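Local coordinates for protein superoxide dismutase [Mn/Fe] (Aeropyrum pernix, PDB 3AK2) that catalyses the dismutation of superoxide to molecular oxygen and hydrogen peroxide at a manganese centre and, being cambialistic, can work with either manganese or iron, at residues 79-84 / 161-166; 126-131 / 165-170. All blocks are in the same frame, centred on the assembly; numbering follows the deposited sequence.

Both contacts converge on one manganese ion and share Asp165, so contact 1 (79-84 / 161-166) and contact 2 (126-131 / 165-170) are two sides of the same active site, their centres about 11 Å apart. Contact 1 supplies His79 from the alpha-hairpin part of the protein; contact 2 adds His169 from the loop that follows strand 159-165, and His31 completes the protein ligands. Strands 159-165 and 129-136 are neighbours in the sheet, joined by a probable hydrogen bond from Ile164 N to Gly131 O at 2.9 Å. The two contacts also meet at the metal's flank, where His79 CE1 lies 3.5 Å from Trp130 CZ2. The metal-bound water 2 belongs to both.

Contact 1 (79-84 / 161-166); sequences HTIFWP and ILVIDV. With MN (manganese (II) ion), chain E.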
ATOM      1  N   HIS A  79       8.516  -3.748  17.283  1.00  8.99           N
ATOM      2  CA  HIS A  79       8.336  -4.566  18.492  1.00  9.57           C
ATOM      3  C   HIS A  79       9.411  -4.285  19.537  1.00 10.04           C
ATOM      4  O   HIS A  79       9.139  -4.314  20.735  1.00 10.45           O
ATOM      5  CB  HIS A  79       8.261  -6.059  18.160  1.00  9.35           C
ATOM      6  CG  HIS A  79       6.998  -6.453  17.462  1.00  9.42           C
ATOM      7  ND1 HIS A  79       6.818  -6.283  16.105  1.00  9.24           N
ATOM      8  CD2 HIS A  79       5.843  -6.986  17.930  1.00  9.45           C
ATOM      9  CE1 HIS A  79       5.610  -6.697  15.768  1.00  9.01           C
ATOM     10  NE2 HIS A  79       4.996  -7.129  16.856  1.00  9.68           N
ATOM     11  N   THR A  80      10.626  -4.000  19.079  1.00 10.24           N
ATOM     12  CA  THR A  80      11.733  -3.648  19.968  1.00 11.09           C
ATOM     13  C   THR A  80      11.415  -2.401  20.797  1.00 10.80           C
ATOM     14  O   THR A  80      11.811  -2.317  21.960  1.00 10.91           O
ATOM     15  CB  THR A  80      13.037  -3.474  19.158  1.00 11.28           C
ATOM     16  OG1 THR A  80      13.419  -4.741  18.609  1.00 12.66           O
ATOM     17  CG2 THR A  80      14.181  -2.931  20.016  1.00 12.98           C
ATOM     18  N   ILE A  81      10.691  -1.453  20.210  1.00 10.20           N
ATOM     19  CA  ILE A  81      10.240  -0.265  20.938  1.00 10.27           C
ATOM     20  C   ILE A  81       9.009  -0.593  21.798  1.00 10.35           C
ATOM     21  O   ILE A  81       8.905  -0.149  22.947  1.00 10.70           O
ATOM     22  CB  ILE A  81       9.945   0.902  19.967  1.00 10.24           C
ATOM     23  CG1 ILE A  81      11.211   1.270  19.182  1.00  9.99           C
ATOM     24  CG2 ILE A  81       9.388   2.110  20.723  1.00 10.73           C
ATOM     25  CD1 ILE A  81      10.973   2.218  18.020  1.00 11.07           C
ATOM     26  N   PHE A  82       8.098  -1.394  21.245  1.00 10.23           N
ATOM     27  CA  PHE A  82       6.839  -1.761  21.902  1.00 10.31           C
ATOM     28  C   PHE A  82       7.019  -2.365  23.302  1.00 10.24           C
ATOM     29  O   PHE A  82       6.331  -1.958  24.244  1.00 10.73           O
ATOM     30  CB  PHE A  82       6.057  -2.716  20.990  1.00 10.31           C
ATOM     31  CG  PHE A  82       4.687  -3.097  21.495  1.00 10.00           C
ATOM     32  CD1 PHE A  82       3.727  -2.132  21.774  1.00 10.65           C
ATOM     33  CD2 PHE A  82       4.346  -4.442  21.646  1.00  9.72           C
ATOM     34  CE1 PHE A  82       2.453  -2.501  22.226  1.00 10.94           C
ATOM     35  CE2 PHE A  82       3.079  -4.821  22.084  1.00 10.81           C
ATOM     36  CZ  PHE A  82       2.132  -3.849  22.379  1.00 10.88           C
ATOM     37  N   TRP A  83       7.938  -3.318  23.453  1.00 10.32           N
ATOM     38  CA  TRP A  83       8.062  -3.997  24.748  1.00 10.74           C
ATOM     39  C   TRP A  83       8.469  -3.065  25.905  1.00 10.98           C
ATOM     40  O   TRP A  83       7.763  -3.012  26.914  1.00 11.36           O
ATOM     41  CB  TRP A  83       8.985  -5.217  24.690  1.00 10.91           C
ATOM     42  CG  TRP A  83       8.775  -6.161  23.546  1.00 10.57           C
ATOM     43  CD1 TRP A  83       9.725  -6.582  22.662  1.00  9.89           C
ATOM     44  CD2 TRP A  83       7.561  -6.842  23.185  1.00  9.49           C
ATOM     45  NE1 TRP A  83       9.182  -7.470  21.766  1.00 10.26           N
ATOM     46  CE2 TRP A  83       7.860  -7.654  22.066  1.00  9.93           C
ATOM     47  CE3 TRP A  83       6.257  -6.854  23.702  1.00 10.93           C
ATOM     48  CZ2 TRP A  83       6.904  -8.454  21.443  1.00 11.59           C
ATOM     49  CZ3 TRP A  83       5.305  -7.654  23.078  1.00 10.83           C
ATOM     50  CH2 TRP A  83       5.637  -8.441  21.961  1.00 11.25           C
ATOM     51  N   PRO A  84       9.603  -2.340  25.779  1.00 11.13           N
ATOM     52  CA  PRO A  84       9.965  -1.417  26.865  1.00 11.23           C
ATOM     53  C   PRO A  84       9.050  -0.195  26.993  1.00 11.35           C
ATOM     54  O   PRO A  84       9.084   0.486  28.025  1.00 11.28           O
ATOM     55  CB  PRO A  84      11.392  -0.995  26.512  1.00 11.49           C
ATOM     56  CG  PRO A  84      11.488  -1.168  25.032  1.00 11.53           C
ATOM     57  CD  PRO A  84      10.620  -2.350  24.712  1.00 11.40           C
ATOM     58  N   ILE A 161       8.594   7.273  19.668  1.00 10.45           N
ATOM     59  CA  ILE A 161       8.941   7.212  21.093  1.00 11.02           C
ATOM     60  C   ILE A 161       7.927   6.417  21.917  1.00 10.91           C
ATOM     61  O   ILE A 161       8.245   5.939  23.012  1.00 11.03           O
ATOM     62  CB  ILE A 161       9.205   8.615  21.715  1.00 11.47           C
ATOM     63  CG1 ILE A 161       7.944   9.492  21.708  1.00 11.32           C
ATOM     64  CG2 ILE A 161      10.378   9.295  21.004  1.00 11.67           C
ATOM     65  CD1 ILE A 161       8.060  10.762  22.558  1.00 12.04           C
ATOM     66  N   LEU A 162       6.715   6.281  21.385  1.00 10.62           N
ATOM     67  CA  LEU A 162       5.672   5.469  21.995  1.00 10.59           C
ATOM     68  C   LEU A 162       4.817   4.858  20.895  1.00 10.08           C
ATOM     69  O   LEU A 162       4.290   5.570  20.043  1.00 10.46           O
ATOM     70  CB  LEU A 162       4.805   6.302  22.947  1.00 10.77           C
ATOM     71  CG  LEU A 162       3.606   5.576  23.570  1.00 11.21           C
ATOM     72  CD1 LEU A 162       4.027   4.384  24.430  1.00 12.03           C
ATOM     73  CD2 LEU A 162       2.773   6.541  24.391  1.00 12.38           C
ATOM     74  N   VAL A 163       4.684   3.535  20.925  1.00 10.07           N
ATOM     75  CA  VAL A 163       3.918   2.821  19.907  1.00  9.90           C
ATOM     76  C   VAL A 163       2.938   1.857  20.559  1.00  9.99           C
ATOM     77  O   VAL A 163       3.220   1.300  21.627  1.00 10.20           O
ATOM     78  CB  VAL A 163       4.832   2.052  18.888  1.00  9.49           C
ATOM     79  CG1 VAL A 163       5.843   2.992  18.229  1.00  9.77           C
ATOM     80  CG2 VAL A 163       5.546   0.875  19.545  1.00 10.02           C
ATOM     81  N   ILE A 164       1.782   1.682  19.926  1.00  9.71           N
ATOM     82  CA  ILE A 164       0.844   0.635  20.319  1.00  9.86           C
ATOM     83  C   ILE A 164       0.591  -0.273  19.121  1.00  9.68           C
ATOM     84  O   ILE A 164       0.261   0.192  18.030  1.00  9.58           O
ATOM     85  CB  ILE A 164      -0.490   1.179  20.907  1.00 10.16           C
ATOM     86  CG1 ILE A 164      -1.379   0.011  21.367  1.00 11.21           C
ATOM     87  CG2 ILE A 164      -1.209   2.075  19.906  1.00 10.31           C
ATOM     88  CD1 ILE A 164      -2.737   0.406  21.948  1.00 12.20           C
ATOM     89  N   ASP A 165       0.761  -1.567  19.341  1.00  9.61           N
ATOM     90  CA  ASP A 165       0.520  -2.573  18.322  1.00  9.92           C
ATOM     91  C   ASP A 165      -0.972  -2.865  18.273  1.00  9.98           C
ATOM     92  O   ASP A 165      -1.555  -3.289  19.282  1.00 10.30           O
ATOM     93  CB  ASP A 165       1.289  -3.837  18.696  1.00 10.06           C
ATOM     94  CG  ASP A 165       1.319  -4.871  17.590  1.00 10.64           C
ATOM     95  OD1 ASP A 165       0.716  -4.667  16.510  1.00 11.59           O
ATOM     96  OD2 ASP A 165       1.976  -5.898  17.819  1.00 11.57           O
ATOM     97  N   VAL A 166      -1.599  -2.613  17.125  1.00 10.02           N
ATOM     98  CA  VAL A 166      -2.998  -2.991  16.922  1.00 10.20           C
ATOM     99  C   VAL A 166      -3.181  -4.046  15.829  1.00 10.03           C
ATOM    100  O   VAL A 166      -4.268  -4.186  15.263  1.00  9.97           O
ATOM    101  CB  VAL A 166      -3.944  -1.775  16.720  1.00 10.43           C
ATOM    102  CG1 VAL A 166      -4.063  -0.966  18.010  1.00 10.84           C
ATOM    103  CG2 VAL A 166      -3.483  -0.894  15.568  1.00 11.14           C
TER
HETATM  104 MN    MN E 215       2.816  -7.472  16.844  1.00  9.38          MN
HETATM  105  O   HOH W   1       3.569  -0.018  24.104  1.00 17.93           O
HETATM  106  O   HOH W   2       2.567  -6.408  15.027  1.00 14.55           O
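His79 and Asp165 approach each other through the manganese ion, the imidazole and carboxylate planes turned 88° apart. His79 NE2 binds the metal at 2.2 Å and Asp165 OD2 at 2.0 Å. NE2 of His79 and OD2 of Asp165 are 3.4 Å apart and not hydrogen-bonded. The imidazole's ND1 is hydrogen-bonded to Gly75 O, which, with the metal bond at NE2, holds the ring at both nitrogens and limits its rotation. CB of Asp165 sits over one face of the Phe82 ring, 3.9 Å from its centroid and 15° off the normal, a CH-pi contact; ring and carboxylate planes cross at about a right angle. With CG anti to its backbone N (chi1 -176°), Phe82 reaches out to the strand, its ring lying against the backbone between Val163 and Asp165, with Val163 O at the edge, 3.5 Å from Phe82 CD1. The helix belongs to the alpha-hairpin domain and the strand to the C-terminal domain, so this is the domain interface of the iron/manganese superoxide dismutase fold, the metal between them. Val163 CG2 lies 3.9 Å from Phe82 CB and also touches Ile81 CG2. Beside this apolar patch, water 1 donates to Val163 O at 2.8 Å and, weakly, to Phe82 O.

Contact 2 (126-131 / 165-170); sequences EGVGWG and DVWEHA. With MN (manganese (II) ion), chain E.
Trp130 lays its indole against Asp165, the ring and carboxylate planes only 13° apart, while CB of Asp165 stands over the six-membered ring, 3.4 Å from Trp130 CZ3. The two residues form an antiparallel non-hydrogen-bonded pair between strands 129-136 and 159-165 of the three-stranded sheet. The chain then leaves the strand through an Asx turn, in which Asp165 OD1 accepts from Trp167 N at 3.0 Å, met from above the carboxylate plane. Two residues further along, His169 NE2 binds the manganese ion at 2.2 Å. With CG anti to the carbonyl carbon (chi1 -79°), Trp167 brings its indole edge to the face of Trp130, an offset edge-to-face pair with five-membered-ring centroids 5.3 Å apart and planes at 62°. Val128 CG2 covers the centre of the six-membered ring of Trp167 on one face, 3.5 Å from its centroid; water 2 lies on the other face, out by the rim near CD1. Trp167 NE1 is hydrogen-bonded to Lys149 O. An alanine in place of Trp167 would probably leave Lys149 O without this N-H donor and open a gap between Val128 and Trp130, beside the metal-bound water. Further out, His169 ND1 is hydrogen-bonded to Glu168 OE2 of a neighbouring subunit, and Glu168 OE2 of this chain to His169 ND1 of that subunit, a reciprocal bridge between two metal sites. The backbone is pinned by Val166 N donating to Gly129 O at 2.8 Å.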
ATOM      1  N   GLU A 126      -6.632   0.974   9.775  1.00 11.46           N
ATOM      2  CA  GLU A 126      -7.369   0.132   8.852  1.00 11.53           C
ATOM      3  C   GLU A 126      -6.556  -1.119   8.546  1.00 11.86           C
ATOM      4  O   GLU A 126      -5.451  -1.035   8.012  1.00 12.14           O
ATOM      5  CB  GLU A 126      -7.667   0.904   7.581  1.00 11.39           C
ATOM      6  CG  GLU A 126      -8.634   0.199   6.672  1.00 11.41           C
ATOM      7  CD  GLU A 126      -8.980   1.043   5.484  1.00 12.01           C
ATOM      8  OE1 GLU A 126     -10.105   1.591   5.461  1.00 12.44           O
ATOM      9  OE2 GLU A 126      -8.116   1.174   4.587  1.00 10.98           O
ATOM     10  N   GLY A 127      -7.107  -2.282   8.875  1.00 12.08           N
ATOM     11  CA  GLY A 127      -6.323  -3.515   8.869  1.00 12.14           C
ATOM     12  C   GLY A 127      -5.417  -3.549  10.084  1.00 12.08           C
ATOM     13  O   GLY A 127      -5.755  -3.015  11.141  1.00 13.35           O
ATOM     14  N   VAL A 128      -4.260  -4.174   9.944  1.00 11.24           N
ATOM     15  CA  VAL A 128      -3.335  -4.268  11.059  1.00 10.67           C
ATOM     16  C   VAL A 128      -2.305  -3.142  10.984  1.00 10.12           C
ATOM     17  O   VAL A 128      -2.031  -2.610   9.905  1.00  9.95           O
ATOM     18  CB  VAL A 128      -2.663  -5.645  11.123  1.00 10.18           C
ATOM     19  CG1 VAL A 128      -3.708  -6.725  11.397  1.00 11.26           C
ATOM     20  CG2 VAL A 128      -1.898  -5.949   9.840  1.00 10.79           C
ATOM     21  N   GLY A 129      -1.762  -2.759  12.132  1.00  9.41           N
ATOM     22  CA  GLY A 129      -0.769  -1.700  12.175  1.00  9.07           C
ATOM     23  C   GLY A 129      -0.495  -1.193  13.570  1.00  8.82           C
ATOM     24  O   GLY A 129      -0.603  -1.944  14.548  1.00  8.63           O
ATOM     25  N   TRP A 130      -0.147   0.088  13.652  1.00  8.76           N
ATOM     26  CA  TRP A 130       0.364   0.703  14.871  1.00  9.02           C
ATOM     27  C   TRP A 130      -0.171   2.109  15.030  1.00  9.07           C
ATOM     28  O   TRP A 130      -0.354   2.821  14.048  1.00  9.03           O
ATOM     29  CB  TRP A 130       1.895   0.809  14.808  1.00  8.82           C
ATOM     30  CG  TRP A 130       2.583  -0.487  14.594  1.00  9.08           C
ATOM     31  CD1 TRP A 130       2.747  -1.143  13.407  1.00  9.19           C
ATOM     32  CD2 TRP A 130       3.226  -1.292  15.591  1.00  8.31           C
ATOM     33  NE1 TRP A 130       3.432  -2.315  13.608  1.00  9.14           N
ATOM     34  CE2 TRP A 130       3.740  -2.432  14.939  1.00  9.09           C
ATOM     35  CE3 TRP A 130       3.409  -1.162  16.977  1.00  9.17           C
ATOM     36  CZ2 TRP A 130       4.425  -3.438  15.619  1.00  9.03           C
ATOM     37  CZ3 TRP A 130       4.096  -2.160  17.651  1.00  9.46           C
ATOM     38  CH2 TRP A 130       4.588  -3.286  16.972  1.00  9.16           C
ATOM     39  N   GLY A 131      -0.403   2.504  16.280  1.00  9.10           N
ATOM     40  CA  GLY A 131      -0.522   3.918  16.633  1.00  9.36           C
ATOM     41  C   GLY A 131       0.842   4.396  17.093  1.00  9.40           C
ATOM     42  O   GLY A 131       1.513   3.707  17.862  1.00  9.87           O
ATOM     43  N   ASP A 165       0.761  -1.567  19.341  1.00  9.61           N
ATOM     44  CA  ASP A 165       0.520  -2.573  18.322  1.00  9.92           C
ATOM     45  C   ASP A 165      -0.972  -2.865  18.273  1.00  9.98           C
ATOM     46  O   ASP A 165      -1.555  -3.289  19.282  1.00 10.30           O
ATOM     47  CB  ASP A 165       1.289  -3.837  18.696  1.00 10.06           C
ATOM     48  CG  ASP A 165       1.319  -4.871  17.590  1.00 10.64           C
ATOM     49  OD1 ASP A 165       0.716  -4.667  16.510  1.00 11.59           O
ATOM     50  OD2 ASP A 165       1.976  -5.898  17.819  1.00 11.57           O
ATOM     51  N   VAL A 166      -1.599  -2.613  17.125  1.00 10.02           N
ATOM     52  CA  VAL A 166      -2.998  -2.991  16.922  1.00 10.20           C
ATOM     53  C   VAL A 166      -3.181  -4.046  15.829  1.00 10.03           C
ATOM     54  O   VAL A 166      -4.268  -4.186  15.263  1.00  9.97           O
ATOM     55  CB  VAL A 166      -3.944  -1.775  16.720  1.00 10.43           C
ATOM     56  CG1 VAL A 166      -4.063  -0.966  18.010  1.00 10.84           C
ATOM     57  CG2 VAL A 166      -3.483  -0.894  15.568  1.00 11.14           C
ATOM     58  N   TRP A 167      -2.124  -4.804  15.544  1.00  9.69           N
ATOM     59  CA  TRP A 167      -2.313  -6.053  14.818  1.00  9.79           C
ATOM     60  C   TRP A 167      -3.267  -6.908  15.638  1.00 10.14           C
ATOM     61  O   TRP A 167      -3.274  -6.829  16.868  1.00  9.87           O
ATOM     62  CB  TRP A 167      -1.001  -6.798  14.649  1.00  9.41           C
ATOM     63  CG  TRP A 167      -0.122  -6.273  13.557  1.00  9.24           C
ATOM     64  CD1 TRP A 167       0.416  -5.017  13.460  1.00  9.65           C
ATOM     65  CD2 TRP A 167       0.345  -7.000  12.419  1.00  9.18           C
ATOM     66  NE1 TRP A 167       1.181  -4.919  12.325  1.00  9.48           N
ATOM     67  CE2 TRP A 167       1.163  -6.123  11.671  1.00  8.70           C
ATOM     68  CE3 TRP A 167       0.152  -8.308  11.955  1.00  9.71           C
ATOM     69  CZ2 TRP A 167       1.783  -6.513  10.477  1.00  8.87           C
ATOM     70  CZ3 TRP A 167       0.768  -8.696  10.775  1.00  9.78           C
ATOM     71  CH2 TRP A 167       1.576  -7.800  10.050  1.00  9.40           C
ATOM     72  N   GLU A 168      -4.065  -7.725  14.964  1.00 10.25           N
ATOM     73  CA  GLU A 168      -5.051  -8.540  15.669  1.00 10.85           C
ATOM     74  C   GLU A 168      -4.396  -9.484  16.678  1.00 10.88           C
ATOM     75  O   GLU A 168      -4.937  -9.693  17.765  1.00 10.90           O
ATOM     76  CB  GLU A 168      -5.953  -9.272  14.675  1.00 11.00           C
ATOM     77  CG  GLU A 168      -6.799  -8.299  13.851  1.00 11.70           C
ATOM     78  CD  GLU A 168      -7.712  -8.966  12.845  1.00 12.23           C
ATOM     79  OE1 GLU A 168      -7.285  -9.929  12.174  1.00 12.32           O
ATOM     80  OE2 GLU A 168      -8.863  -8.496  12.710  1.00 13.87           O
ATOM     81  N   HIS A 169      -3.220 -10.013  16.345  1.00 10.61           N
ATOM     82  CA  HIS A 169      -2.506 -10.905  17.262  1.00 10.68           C
ATOM     83  C   HIS A 169      -2.132 -10.258  18.595  1.00 10.97           C
ATOM     84  O   HIS A 169      -1.819 -10.963  19.554  1.00 11.33           O
ATOM     85  CB  HIS A 169      -1.269 -11.546  16.611  1.00 10.67           C
ATOM     86  CG  HIS A 169      -0.166 -10.583  16.276  1.00  9.81           C
ATOM     87  ND1 HIS A 169       0.260 -10.373  14.983  1.00 10.12           N
ATOM     88  CD2 HIS A 169       0.625  -9.807  17.059  1.00  9.46           C
ATOM     89  CE1 HIS A 169       1.253  -9.499  14.980  1.00 10.08           C
ATOM     90  NE2 HIS A 169       1.492  -9.136  16.228  1.00  9.80           N
ATOM     91  N   ALA A 170      -2.135  -8.928  18.653  1.00 10.88           N
ATOM     92  CA  ALA A 170      -1.797  -8.226  19.885  1.00 10.91           C
ATOM     93  C   ALA A 170      -2.927  -8.260  20.919  1.00 11.07           C
ATOM     94  O   ALA A 170      -2.692  -7.994  22.099  1.00 11.01           O
ATOM     95  CB  ALA A 170      -1.374  -6.781  19.587  1.00 10.99           C
TER
HETATM   96 MN    MN E 215       2.816  -7.472  16.844  1.00  9.38          MN
HETATM   97  O   HOH W   2       2.567  -6.408  15.027  1.00 14.55           O